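Local structure of 4-hydroxybutyrate CoA-transferase (Porphyromonas gingivalis, 3EH7) at residues Asp212-Gln217 with Asn309-Asn314. The protein probably transfers coenzyme A between carboxylic acids such as acetate and 4-hydroxybutyrate. Numbering follows the deposited sequence.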
loop_
_atom_site.group_PDB
_atom_site.type_symbol
_atom_site.label_atom_id
_atom_site.label_comp_id
_atom_site.label_asym_id
_atom_site.label_seq_id
_atom_site.Cartn_x
_atom_site.Cartn_y
_atom_site.Cartn_z
ATOM N N ASP A 212 0.498 -8.761 25.982
ATOM C CA ASP A 212 1.518 -8.102 26.767
ATOM C C ASP A 212 2.674 -7.814 25.848
ATOM O O ASP A 212 3.018 -8.644 25.038
ATOM C CB ASP A 212 2.023 -9.006 27.875
ATOM C CG ASP A 212 1.018 -9.200 28.978
ATOM O OD1 ASP A 212 0.152 -8.323 29.216
ATOM O OD2 ASP A 212 1.121 -10.237 29.616
ATOM N N GLY A 213 3.257 -6.642 25.994
ATOM C CA GLY A 213 4.403 -6.255 25.205
ATOM C C GLY A 213 4.079 -5.628 23.863
ATOM O O GLY A 213 5.008 -5.296 23.120
ATOM N N ALA A 214 2.787 -5.472 23.540
ATOM C CA ALA A 214 2.416 -4.910 22.238
ATOM C C ALA A 214 2.873 -3.456 22.157
ATOM O O ALA A 214 2.943 -2.765 23.181
ATOM C CB ALA A 214 0.921 -4.990 21.983
ATOM N N THR A 215 3.207 -3.019 20.937
ATOM C CA THR A 215 3.426 -1.599 20.640
ATOM C C THR A 215 2.208 -1.083 19.946
ATOM O O THR A 215 1.793 -1.634 18.906
ATOM C CB THR A 215 4.668 -1.387 19.729
ATOM O OG1 THR A 215 5.737 -2.191 20.216
ATOM C CG2 THR A 215 5.107 0.109 19.710
ATOM N N LEU A 216 1.636 -0.003 20.468
ATOM C CA LEU A 216 0.344 0.448 19.972
ATOM C C LEU A 216 0.417 1.699 19.115
ATOM O O LEU A 216 1.203 2.599 19.396
ATOM C CB LEU A 216 -0.608 0.746 21.138
ATOM C CG LEU A 216 -0.806 -0.323 22.204
ATOM C CD1 LEU A 216 -1.750 0.245 23.243
ATOM C CD2 LEU A 216 -1.327 -1.643 21.616
ATOM N N GLN A 217 -0.457 1.748 18.111
ATOM C CA GLN A 217 -0.834 2.978 17.455
ATOM C C GLN A 217 -2.339 3.083 17.538
ATOM O O GLN A 217 -3.057 2.149 17.190
ATOM C CB GLN A 217 -0.391 3.016 15.988
ATOM C CG GLN A 217 -0.924 4.254 15.223
ATOM C CD GLN A 217 -2.262 4.004 14.534
ATOM O OE1 GLN A 217 -2.513 2.912 14.026
ATOM N NE2 GLN A 217 -3.119 5.000 14.527
ATOM N N ASN A 309 5.445 -6.614 17.422
ATOM C CA ASN A 309 4.114 -6.721 18.026
ATOM C C ASN A 309 3.273 -5.447 17.916
ATOM O O ASN A 309 2.630 -5.018 18.889
ATOM C CB ASN A 309 4.249 -7.178 19.482
ATOM C CG ASN A 309 4.989 -8.488 19.604
ATOM O OD1 ASN A 309 4.493 -9.516 19.163
ATOM N ND2 ASN A 309 6.175 -8.463 20.233
HETATM N N MSE A 310 3.241 -4.869 16.715
HETATM C CA MSE A 310 2.423 -3.697 16.459
HETATM C C MSE A 310 0.966 -4.106 16.561
HETATM O O MSE A 310 0.565 -5.177 16.090
HETATM C CB MSE A 310 2.657 -3.080 15.061
HETATM C CG MSE A 310 3.865 -2.239 14.918
HETATM SE SE MSE A 310 3.941 -0.660 15.989
HETATM C CE MSE A 310 2.227 0.056 15.579
ATOM N N VAL A 311 0.187 -3.248 17.207
ATOM C CA VAL A 311 -1.254 -3.279 17.099
ATOM C C VAL A 311 -1.668 -1.870 16.740
ATOM O O VAL A 311 -1.437 -0.916 17.496
ATOM C CB VAL A 311 -1.980 -3.738 18.392
ATOM C CG1 VAL A 311 -3.475 -3.671 18.175
ATOM C CG2 VAL A 311 -1.554 -5.163 18.772
ATOM N N SER A 312 -2.247 -1.755 15.546
ATOM C CA SER A 312 -2.718 -0.499 15.030
ATOM C C SER A 312 -4.249 -0.503 15.116
ATOM O O SER A 312 -4.870 -1.460 14.684
ATOM C CB SER A 312 -2.211 -0.330 13.593
ATOM O OG SER A 312 -2.998 0.608 12.920
ATOM N N ILE A 313 -4.833 0.534 15.723
ATOM C CA ILE A 313 -6.290 0.692 15.832
ATOM C C ILE A 313 -6.724 1.996 15.182
ATOM O O ILE A 313 -6.283 3.088 15.562
ATOM C CB ILE A 313 -6.817 0.702 17.309
ATOM C CG1 ILE A 313 -6.311 -0.499 18.101
ATOM C CG2 ILE A 313 -8.350 0.730 17.334
ATOM C CD1 ILE A 313 -6.636 -0.442 19.623
ATOM N N ASN A 314 -7.593 1.870 14.188
ATOM C CA ASN A 314 -8.160 3.016 13.496
ATOM C C ASN A 314 -9.640 2.763 13.181
ATOM O O ASN A 314 -10.111 1.630 13.214
ATOM C CB ASN A 314 -7.387 3.282 12.194
ATOM C CG ASN A 314 -5.917 3.609 12.445
ATOM O OD1 ASN A 314 -5.560 4.711 12.895
ATOM N ND2 ASN A 314 -5.075 2.666 12.172
HETATM O O HOH W 1 7.189 -6.408 22.188
#
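The side-chain amides of Gln217 and Asn314, their planes 18° apart, face each other through a reciprocal pair of hydrogen bonds. Gln217 NE2 gives the straighter one, 3.0 Å to Asn314 OD1, with the acceptor close to the glutamine amide plane. Asn314 ND2 returns a more bent bond of 3.2 Å to Gln217 OE1, on an in-plane lone pair, though OE1 lies 27° out of the Asn314 amide plane. Gln217 OE1 also accepts from Ser312 OG, 2.6 Å away almost straight beyond the C=O; two donors thus grip this oxygen. A bend at chi2 (-91°) turns the glutamine chain across to the neighbouring strand, and Tyr344 of helix 341-350 touches both Gln217 and Ser312 on this face. In the sheet, strands 238-240, 269-271 and 290-292 follow beyond 215-217, and 355-359 and 391-394 beyond 310-314. Chain order therefore reverses between these two parallel neighbours, the topological switch point of a Rossmann-like alpha/beta sheet, with the amide pair at their C-terminal ends. Their backbone bonds run from Thr215 N to Asn309 O (2.9 Å), Val311 N to Thr215 O, Gln217 N to Val311 O and Ile313 N to Gln217 O (2.8 Å). On the Gln217 face, the bent selenomethionine Met310 crosses beside Thr215, SE 3.9 Å from Thr215 CB, and brings CE to Gln217 CB; Thr215 OG1 bonds instead to Asp308 O. The opposite face is aliphatic: Leu216 CD2 rests 3.9 Å from Val311 CB, the two side chains pointing the same way. Before the strands begin, one water donates to Gly213 O and accepts from Asn309 ND2.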